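Local coordinates for protein oxidoreductase (PDB 3Q2K) that probably oxidises a UDP-linked N-acetylglucosaminuronic acid with NAD, an early step toward 2,3-diacetamido-2,3-dideoxy-D-mannuronic acid in Bordetella pertussis, at residues S102-H105 against P106-I110; V161-A164 against I165-R169; R195-W198 against E199-G202. All coordinates share one frame; numbering follows the deposited sequence.

Interaction 1. Residues S102-H105 against P106-I110; sequences SGLH and PWQAI. With NAI (1,4-dihydronicotinamide adenine dinucleotide), chain U.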
loop_
_atom_site.group_PDB
_atom_site.type_symbol
_atom_site.label_atom_id
_atom_site.label_comp_id
_atom_site.label_asym_id
_atom_site.label_seq_id
_atom_site.Cartn_x
_atom_site.Cartn_y
_atom_site.Cartn_z
ATOM N N SER C 102 8.882 29.506 16.781
ATOM C CA SER C 102 8.879 28.123 17.263
ATOM C C SER C 102 10.000 27.228 16.753
ATOM O O SER C 102 10.577 26.463 17.524
ATOM C CB SER C 102 7.503 27.501 16.998
ATOM O OG SER C 102 6.574 28.372 17.616
ATOM N N GLY C 103 10.361 27.360 15.480
ATOM C CA GLY C 103 11.485 26.566 14.969
ATOM C C GLY C 103 12.895 26.862 15.448
ATOM O O GLY C 103 13.821 26.098 15.177
ATOM N N LEU C 104 13.099 27.973 16.150
ATOM C CA LEU C 104 14.348 28.188 16.879
ATOM C C LEU C 104 14.442 27.520 18.246
ATOM O O LEU C 104 15.556 27.381 18.738
ATOM C CB LEU C 104 14.560 29.668 17.188
ATOM C CG LEU C 104 14.688 30.516 15.927
ATOM C CD1 LEU C 104 14.607 31.984 16.382
ATOM C CD2 LEU C 104 15.978 30.124 15.212
ATOM N N HIS C 105 13.319 27.217 18.892
ATOM C CA HIS C 105 13.343 26.766 20.278
ATOM C C HIS C 105 14.307 25.600 20.466
ATOM O O HIS C 105 15.095 25.579 21.414
ATOM C CB HIS C 105 11.964 26.313 20.755
ATOM C CG HIS C 105 10.943 27.402 20.710
ATOM N ND1 HIS C 105 9.611 27.179 20.981
ATOM C CD2 HIS C 105 11.052 28.716 20.401
ATOM C CE1 HIS C 105 8.945 28.315 20.870
ATOM N NE2 HIS C 105 9.798 29.264 20.524
ATOM N N PRO C 106 14.253 24.615 19.561
ATOM C CA PRO C 106 15.108 23.443 19.758
ATOM C C PRO C 106 16.583 23.846 19.860
ATOM O O PRO C 106 17.372 23.401 20.702
ATOM C CB PRO C 106 14.909 22.646 18.464
ATOM C CG PRO C 106 13.595 23.106 17.907
ATOM C CD PRO C 106 13.394 24.514 18.370
ATOM N N TRP C 107 16.977 24.666 18.897
ATOM C CA TRP C 107 18.383 25.012 18.767
ATOM C C TRP C 107 18.755 25.957 19.901
ATOM O O TRP C 107 19.808 25.801 20.511
ATOM C CB TRP C 107 18.630 25.615 17.385
ATOM C CG TRP C 107 18.175 24.661 16.323
ATOM C CD1 TRP C 107 17.072 24.772 15.529
ATOM C CD2 TRP C 107 18.796 23.413 15.982
ATOM N NE1 TRP C 107 16.985 23.679 14.695
ATOM C CE2 TRP C 107 18.031 22.830 14.953
ATOM C CE3 TRP C 107 19.939 22.742 16.431
ATOM C CZ2 TRP C 107 18.392 21.618 14.357
ATOM C CZ3 TRP C 107 20.291 21.536 15.848
ATOM C CH2 TRP C 107 19.517 20.983 14.822
ATOM N N GLN C 108 17.875 26.889 20.243
ATOM C CA GLN C 108 18.155 27.746 21.385
ATOM C C GLN C 108 18.192 26.883 22.645
ATOM O O GLN C 108 19.059 27.065 23.502
ATOM C CB GLN C 108 17.139 28.893 21.460
ATOM C CG GLN C 108 17.416 29.876 20.339
ATOM C CD GLN C 108 16.468 31.051 20.335
ATOM O OE1 GLN C 108 16.797 32.120 19.830
ATOM N NE2 GLN C 108 15.273 30.852 20.868
ATOM N N ALA C 109 17.288 25.916 22.771
ATOM C CA ALA C 109 17.270 25.173 24.026
ATOM C C ALA C 109 18.553 24.363 24.158
ATOM O O ALA C 109 19.019 24.151 25.271
ATOM C CB ALA C 109 16.082 24.267 24.151
ATOM N N ILE C 110 19.109 23.889 23.049
ATOM C CA ILE C 110 20.311 23.059 23.107
ATOM C C ILE C 110 21.520 23.920 23.506
ATOM O O ILE C 110 22.257 23.562 24.424
ATOM C CB ILE C 110 20.493 22.327 21.762
ATOM C CG1 ILE C 110 19.375 21.306 21.513
ATOM C CG2 ILE C 110 21.891 21.736 21.560
ATOM C CD1 ILE C 110 19.732 20.450 20.322
HETATM P PA NAI U . 6.917 37.321 17.520
HETATM O O1A NAI U . 7.291 37.646 16.127
HETATM O O2A NAI U . 5.959 38.507 18.044
HETATM O O5B NAI U . 8.070 37.546 18.624
HETATM C C5B NAI U . 9.316 37.292 17.986
HETATM C C4B NAI U . 10.539 37.859 18.696
HETATM O O4B NAI U . 11.627 36.929 18.609
HETATM C C3B NAI U . 10.802 39.073 17.783
HETATM O O3B NAI U . 10.989 40.212 18.628
HETATM C C2B NAI U . 12.029 38.554 16.984
HETATM O O2B NAI U . 12.940 39.595 16.622
HETATM C C1B NAI U . 12.702 37.740 18.112
HETATM N N9A NAI U . 13.729 36.908 17.509
HETATM C C8A NAI U . 13.764 36.390 16.252
HETATM N N7A NAI U . 14.859 35.689 16.144
HETATM C C5A NAI U . 15.594 35.714 17.279
HETATM C C6A NAI U . 16.808 35.157 17.727
HETATM N N6A NAI U . 17.579 34.336 16.924
HETATM N N1A NAI U . 17.174 35.418 18.978
HETATM C C2A NAI U . 16.436 36.155 19.791
HETATM N N3A NAI U . 15.298 36.695 19.411
HETATM C C4A NAI U . 14.841 36.483 18.184
HETATM O O3 NAI U . 5.880 36.101 17.581
HETATM P PN NAI U . 5.412 35.624 19.041
HETATM O O1N NAI U . 3.881 35.655 18.879
HETATM O O2N NAI U . 5.691 36.457 20.310
HETATM O O5D NAI U . 5.819 34.061 19.121
HETATM C C5D NAI U . 5.953 33.727 20.496
HETATM C C4D NAI U . 6.480 32.296 20.650
HETATM O O4D NAI U . 5.628 31.904 21.746
HETATM C C3D NAI U . 6.111 31.374 19.470
HETATM O O3D NAI U . 6.514 30.023 19.660
HETATM C C2D NAI U . 4.578 31.357 19.634
HETATM O O2D NAI U . 4.123 30.096 19.153
HETATM C C1D NAI U . 4.493 31.230 21.174
HETATM N N1N NAI U . 3.296 31.845 21.741
HETATM C C2N NAI U . 2.693 31.196 22.714
HETATM C C3N NAI U . 1.555 31.761 23.275
HETATM C C7N NAI U . 0.854 31.043 24.354
HETATM O O7N NAI U . -0.316 31.287 24.567
HETATM N N7N NAI U . 1.537 30.110 25.047
HETATM C C4N NAI U . 1.072 32.974 22.786
HETATM C C5N NAI U . 1.753 33.581 21.748
HETATM C C6N NAI U . 2.895 32.994 21.239
#
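Gln-108 reaches back alongside Leu-104 one helical turn earlier, and its side chain can be followed from backbone to cofactor. CB and CG both lie against the carbonyl oxygen of Leu-104, the CB to O distance being 3.5 Å. From there the chain runs out extended (chi2 -180°), which carries the amide carbon CD and NE2 along the CB of Leu-104, with NE2 3.9 Å from that CB. NE2 also makes a weak hydrogen bond to the hydroxyl of Thr-100, while OE1 comes close to the adenine, 3.4 Å from N1A of the NADH. Leu-104 approaches the same base with CD1, 3.7 Å from N7A.

The backbone here starts the helix 105-114 that follows strand 95-98 of the Rossmann fold: Gln-108 N donates to Leu-104 O (2.8 Å, 174°), and Ala-109 N to His-105 O. Pro-106, having no N-H to give, is accommodated in this first turn, where none is needed, its CD against the carbonyl oxygens of Ser-102 and Gly-103.

On the ribose side, Ser-102 OG and the ribose hydroxyl O3D of NADH share a hydrogen bond of 2.6 Å. The CA of Ser-102 covers one face of the His-105 imidazole, 3.5 Å above its plane. That ring meets O3D at its edge, through CE1 at 3.2 Å, while its NE2 is hydrogen-bonded to the carbonyl of Thr-100.

Interaction 2. Residues V161-A164 against I165-R169; sequences VKKA and IEQGR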
loop_
_atom_site.group_PDB
_atom_site.type_symbol
_atom_site.label_atom_id
_atom_site.label_comp_id
_atom_site.label_asym_id
_atom_site.label_seq_id
_atom_site.Cartn_x
_atom_site.Cartn_y
_atom_site.Cartn_z
ATOM N N VAL C 161 -12.248 18.574 34.716
ATOM C CA VAL C 161 -12.497 17.428 33.856
ATOM C C VAL C 161 -11.424 16.375 34.167
ATOM O O VAL C 161 -11.691 15.181 34.301
ATOM C CB VAL C 161 -12.465 17.954 32.408
ATOM C CG1 VAL C 161 -12.277 16.835 31.406
ATOM C CG2 VAL C 161 -13.758 18.698 32.122
ATOM N N LYS C 162 -10.182 16.827 34.301
ATOM C CA LYS C 162 -9.033 15.947 34.487
ATOM C C LYS C 162 -9.278 15.129 35.745
ATOM O O LYS C 162 -9.100 13.912 35.787
ATOM C CB LYS C 162 -7.802 16.830 34.693
ATOM C CG LYS C 162 -6.491 16.150 35.039
ATOM C CD LYS C 162 -5.955 15.397 33.837
ATOM C CE LYS C 162 -4.474 15.119 34.001
ATOM N NZ LYS C 162 -4.298 13.840 33.281
ATOM N N LYS C 163 -9.725 15.818 36.787
ATOM C CA LYS C 163 -10.049 15.129 38.023
ATOM C C LYS C 163 -11.115 14.056 37.816
ATOM O O LYS C 163 -10.984 12.940 38.315
ATOM C CB LYS C 163 -10.441 16.136 39.107
ATOM C CG LYS C 163 -9.260 16.535 39.964
ATOM C CD LYS C 163 -9.112 18.044 39.962
ATOM C CE LYS C 163 -7.895 18.464 40.775
ATOM N NZ LYS C 163 -7.473 19.865 40.488
ATOM N N ALA C 164 -12.196 14.350 37.105
ATOM C CA ALA C 164 -13.170 13.283 36.934
ATOM C C ALA C 164 -12.603 12.146 36.092
ATOM O O ALA C 164 -12.908 10.973 36.301
ATOM C CB ALA C 164 -14.436 13.825 36.324
ATOM N N ILE C 165 -11.778 12.483 35.108
ATOM C CA ILE C 165 -11.273 11.379 34.311
ATOM C C ILE C 165 -10.365 10.536 35.196
ATOM O O ILE C 165 -10.363 9.310 35.069
ATOM C CB ILE C 165 -10.503 11.811 33.061
ATOM C CG1 ILE C 165 -11.472 12.396 32.032
ATOM C CG2 ILE C 165 -9.717 10.623 32.520
ATOM C CD1 ILE C 165 -10.644 13.089 30.959
ATOM N N GLU C 166 -9.620 11.169 36.097
ATOM C CA GLU C 166 -8.637 10.403 36.847
ATOM C C GLU C 166 -9.303 9.523 37.899
ATOM O O GLU C 166 -8.745 8.493 38.259
ATOM C CB GLU C 166 -7.493 11.234 37.435
ATOM C CG GLU C 166 -6.438 11.750 36.456
ATOM C CD GLU C 166 -5.519 12.756 37.133
ATOM O OE1 GLU C 166 -5.836 13.158 38.273
ATOM O OE2 GLU C 166 -4.500 13.170 36.545
ATOM N N GLN C 167 -10.485 9.872 38.388
ATOM C CA GLN C 167 -11.105 8.998 39.381
ATOM C C GLN C 167 -12.119 8.054 38.754
ATOM O O GLN C 167 -13.072 7.653 39.419
ATOM C CB GLN C 167 -11.882 9.855 40.376
ATOM C CG GLN C 167 -11.013 10.905 41.038
ATOM C CD GLN C 167 -11.854 12.092 41.430
ATOM O OE1 GLN C 167 -13.070 12.088 41.219
ATOM N NE2 GLN C 167 -11.207 13.109 41.985
ATOM N N GLY C 168 -11.949 7.754 37.471
ATOM C CA GLY C 168 -12.853 6.823 36.812
ATOM C C GLY C 168 -14.315 7.222 36.748
ATOM O O GLY C 168 -15.139 6.359 36.457
ATOM N N ARG C 169 -14.682 8.483 36.966
ATOM C CA ARG C 169 -16.100 8.855 36.852
ATOM C C ARG C 169 -16.778 8.728 35.487
ATOM O O ARG C 169 -18.003 8.672 35.395
ATOM C CB ARG C 169 -16.312 10.267 37.395
ATOM C CG ARG C 169 -15.844 10.403 38.838
ATOM C CD ARG C 169 -15.996 11.836 39.330
ATOM N NE ARG C 169 -17.397 12.245 39.278
ATOM C CZ ARG C 169 -17.836 13.500 39.289
ATOM N NH1 ARG C 169 -19.143 13.744 39.242
ATOM N NH2 ARG C 169 -16.962 14.498 39.324
#
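Lys-162 and Glu-166 form a salt bridge one turn apart on the helix, NZ lying 3.3 Å from OE2. The lysine leaves with CG anti to its backbone N (chi1 174°) and then bends at chi2, bringing CE as well as NZ up to that one carboxylate oxygen. The stronger polar partner of NZ is the carbonyl oxygen of Trp-218, to which it is hydrogen-bonded. A further salt bridge ties the Arg-169 guanidinium to Asp-303.

Apolar contact comes from Val-161 and Ile-165, whose side chains lie side by side and point the same way, CG1 of the valine 4.1 Å from CD1 of the isoleucine. Ala-164 offers its methyl to Arg-169, whose CD passes 3.9 Å from that CB.

Backbone hydrogen bonds run from Ile-165 N to Val-161 O, from Glu-166 N to Lys-162 O and from Gln-167 N to Lys-163 O, then give way to a Schellman motif: Arg-169 N reaches Ala-164 O (3.1 Å), and Gly-168 N bonds Ile-165 O at 3.3 Å. Gly-168, with phi 62°, is its C-prime residue and turns the chain off the helix.

Helix 156-166 ends here against the large mixed sheet: Val-161 packs on strands 269-276, 279-284 and 290-296, and Ala-164 meets Phe-296 of strand 290-296.

Interaction 3. Residues R195-W198 against E199-G202; sequences RGKW and EWDG. With NAI (1,4-dihydronicotinamide adenine dinucleotide), chain U.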
loop_
_atom_site.group_PDB
_atom_site.type_symbol
_atom_site.label_atom_id
_atom_site.label_comp_id
_atom_site.label_asym_id
_atom_site.label_seq_id
_atom_site.Cartn_x
_atom_site.Cartn_y
_atom_site.Cartn_z
ATOM N N ARG C 195 5.810 33.404 10.157
ATOM C CA ARG C 195 4.495 32.902 10.552
ATOM C C ARG C 195 3.946 32.076 9.394
ATOM O O ARG C 195 4.150 32.493 8.260
ATOM C CB ARG C 195 3.579 34.093 10.851
ATOM C CG ARG C 195 3.702 34.602 12.281
ATOM C CD ARG C 195 2.674 35.705 12.505
ATOM N NE ARG C 195 2.916 36.540 13.677
ATOM C CZ ARG C 195 2.874 36.075 14.921
ATOM N NH1 ARG C 195 3.081 36.893 15.941
ATOM N NH2 ARG C 195 2.620 34.793 15.153
ATOM N N GLY C 196 3.326 30.923 9.636
ATOM C CA GLY C 196 2.720 30.125 8.582
ATOM C C GLY C 196 3.745 29.359 7.763
ATOM O O GLY C 196 3.409 28.688 6.790
ATOM N N LYS C 197 5.022 29.446 8.113
ATOM C CA LYS C 197 6.027 28.595 7.470
ATOM C C LYS C 197 6.247 27.234 8.121
ATOM O O LYS C 197 6.185 27.165 9.351
ATOM C CB LYS C 197 7.368 29.319 7.465
ATOM C CG LYS C 197 7.254 30.748 6.965
ATOM C CD LYS C 197 8.301 30.901 5.880
ATOM C CE LYS C 197 8.169 32.241 5.179
ATOM N NZ LYS C 197 9.482 32.433 4.507
ATOM N N TRP C 198 6.488 26.173 7.354
ATOM C CA TRP C 198 6.756 24.851 7.936
ATOM C C TRP C 198 7.948 24.861 8.886
ATOM O O TRP C 198 7.853 24.340 9.991
ATOM C CB TRP C 198 7.020 23.718 6.929
ATOM C CG TRP C 198 5.961 23.453 5.886
ATOM C CD1 TRP C 198 6.086 23.664 4.541
ATOM C CD2 TRP C 198 4.632 22.942 6.082
ATOM N NE1 TRP C 198 4.921 23.322 3.898
ATOM C CE2 TRP C 198 4.004 22.896 4.823
ATOM C CE3 TRP C 198 3.912 22.510 7.199
ATOM C CZ2 TRP C 198 2.709 22.403 4.656
ATOM C CZ3 TRP C 198 2.626 22.028 7.035
ATOM C CH2 TRP C 198 2.029 21.988 5.773
ATOM N N GLU C 199 9.109 25.335 8.445
ATOM C CA GLU C 199 10.301 25.404 9.285
ATOM C C GLU C 199 10.087 26.181 10.587
ATOM O O GLU C 199 10.476 25.678 11.630
ATOM C CB GLU C 199 11.465 26.059 8.528
ATOM C CG GLU C 199 12.793 26.057 9.286
ATOM C CD GLU C 199 13.965 26.261 8.348
ATOM O OE1 GLU C 199 15.092 25.909 8.746
ATOM O OE2 GLU C 199 13.790 26.750 7.210
ATOM N N TRP C 200 9.457 27.355 10.561
ATOM C CA TRP C 200 9.450 28.253 11.709
ATOM C C TRP C 200 8.237 28.121 12.629
ATOM O O TRP C 200 8.299 28.454 13.816
ATOM C CB TRP C 200 9.746 29.698 11.269
ATOM C CG TRP C 200 10.972 29.758 10.389
ATOM C CD1 TRP C 200 11.020 30.094 9.063
ATOM C CD2 TRP C 200 12.317 29.416 10.752
ATOM N NE1 TRP C 200 12.309 30.012 8.590
ATOM C CE2 TRP C 200 13.124 29.589 9.606
ATOM C CE3 TRP C 200 12.924 29.014 11.947
ATOM C CZ2 TRP C 200 14.496 29.347 9.605
ATOM C CZ3 TRP C 200 14.293 28.769 11.943
ATOM C CH2 TRP C 200 15.067 28.963 10.788
ATOM N N ASP C 201 7.115 27.652 12.098
ATOM C CA ASP C 201 5.809 27.855 12.729
ATOM C C ASP C 201 4.907 26.634 12.560
ATOM O O ASP C 201 4.305 26.165 13.521
ATOM C CB ASP C 201 5.178 29.077 12.049
ATOM C CG ASP C 201 3.955 29.652 12.754
ATOM O OD1 ASP C 201 3.543 29.302 13.886
ATOM O OD2 ASP C 201 3.363 30.536 12.102
ATOM N N GLY C 202 4.802 26.086 11.354
ATOM C CA GLY C 202 3.731 25.135 11.074
ATOM C C GLY C 202 2.447 25.902 10.832
ATOM O O GLY C 202 2.463 27.123 10.676
HETATM P PA NAI U . 6.917 37.321 17.520
HETATM O O1A NAI U . 7.291 37.646 16.127
HETATM O O2A NAI U . 5.959 38.507 18.044
HETATM O O5B NAI U . 8.070 37.546 18.624
HETATM C C5B NAI U . 9.316 37.292 17.986
HETATM C C4B NAI U . 10.539 37.859 18.696
HETATM O O4B NAI U . 11.627 36.929 18.609
HETATM C C3B NAI U . 10.802 39.073 17.783
HETATM O O3B NAI U . 10.989 40.212 18.628
HETATM C C2B NAI U . 12.029 38.554 16.984
HETATM O O2B NAI U . 12.940 39.595 16.622
HETATM C C1B NAI U . 12.702 37.740 18.112
HETATM N N9A NAI U . 13.729 36.908 17.509
HETATM C C8A NAI U . 13.764 36.390 16.252
HETATM N N7A NAI U . 14.859 35.689 16.144
HETATM C C5A NAI U . 15.594 35.714 17.279
HETATM C C6A NAI U . 16.808 35.157 17.727
HETATM N N6A NAI U . 17.579 34.336 16.924
HETATM N N1A NAI U . 17.174 35.418 18.978
HETATM C C2A NAI U . 16.436 36.155 19.791
HETATM N N3A NAI U . 15.298 36.695 19.411
HETATM C C4A NAI U . 14.841 36.483 18.184
HETATM O O3 NAI U . 5.880 36.101 17.581
HETATM P PN NAI U . 5.412 35.624 19.041
HETATM O O1N NAI U . 3.881 35.655 18.879
HETATM O O2N NAI U . 5.691 36.457 20.310
HETATM O O5D NAI U . 5.819 34.061 19.121
HETATM C C5D NAI U . 5.953 33.727 20.496
HETATM C C4D NAI U . 6.480 32.296 20.650
HETATM O O4D NAI U . 5.628 31.904 21.746
HETATM C C3D NAI U . 6.111 31.374 19.470
HETATM O O3D NAI U . 6.514 30.023 19.660
HETATM C C2D NAI U . 4.578 31.357 19.634
HETATM O O2D NAI U . 4.123 30.096 19.153
HETATM C C1D NAI U . 4.493 31.230 21.174
HETATM N N1N NAI U . 3.296 31.845 21.741
HETATM C C2N NAI U . 2.693 31.196 22.714
HETATM C C3N NAI U . 1.555 31.761 23.275
HETATM C C7N NAI U . 0.854 31.043 24.354
HETATM O O7N NAI U . -0.316 31.287 24.567
HETATM N N7N NAI U . 1.537 30.110 25.047
HETATM C C4N NAI U . 1.072 32.974 22.786
HETATM C C5N NAI U . 1.753 33.581 21.748
HETATM C C6N NAI U . 2.895 32.994 21.239
#
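CB of Lys-197 comes in obliquely at the indole of Trp-200, 4.1 Å from its CD1, while one face of that indole carries the CG of Glu-199, 3.5 Å above the plane and over its centre. At the edge of the Arg-195 guanidinium, near its plane, lies a pyrophosphate oxygen of NADH: NH1 donates to O1N at 3.3 Å with an N-H...O angle of 157°, a long bond. The arginine chain is extended from CG to NE, which takes the guanidinium from the turn to the cofactor.

The Asp-201 carboxylate crosses that arginine obliquely, their planes 66° apart. Its OD2 nevertheless stays 5.3 Å from Arg-195 NH2 and is spent instead on the backbone, where Gly-196 N donates to it at 2.5 Å, so short that the exact length is doubtful. A near-trans first torsion (chi1 -167°) swings the carboxylate back toward that N-H at the start of the turn. OD1 is held by Asn-207, so both oxygens have a partner.

Lys-197 O takes two N-H groups, Asp-201 N at 2.9 Å and Gly-202 N at 2.7 Å, which arrive from opposite faces of its carbonyl plane and draw the chain into a compact turn.

Farther out, Glu-199 forms a salt bridge with Arg-343 of the second subunit, and Trp-198 packs on Arg-250 of that subunit. The arrangement is an irregular turn between helices 186-190 and 210-220 in the C-terminal domain of a GFO/IDH/MocA oxidoreductase, from which Arg-195 reaches the cofactor pyrophosphate and also touches the UDP-sugar, in the cleft where such enzymes bring the two together.

How the interactions relate
Interactions 1 and 3 border one active-site cleft from two domains. Their centres are 13 Å apart and they touch directly: Gly-103 N lies 2.9 Å from Trp-200 O, a probable hydrogen bond, and CD2 of Leu-104 rests 3.9 Å from CZ3 of Trp-200. Both also reach the same NADH, the Rossmann segment at its adenine and nicotinamide-side ribose, the 195-202 turn at the pyrophosphate between them. Interaction 2 stands apart. Its centre is 35 Å from that of interaction 1 and 36 Å from that of interaction 3, on the far side of the chain's centre; like interaction 3 it belongs to the C-terminal alpha/beta domain, but it lies away from the ligands.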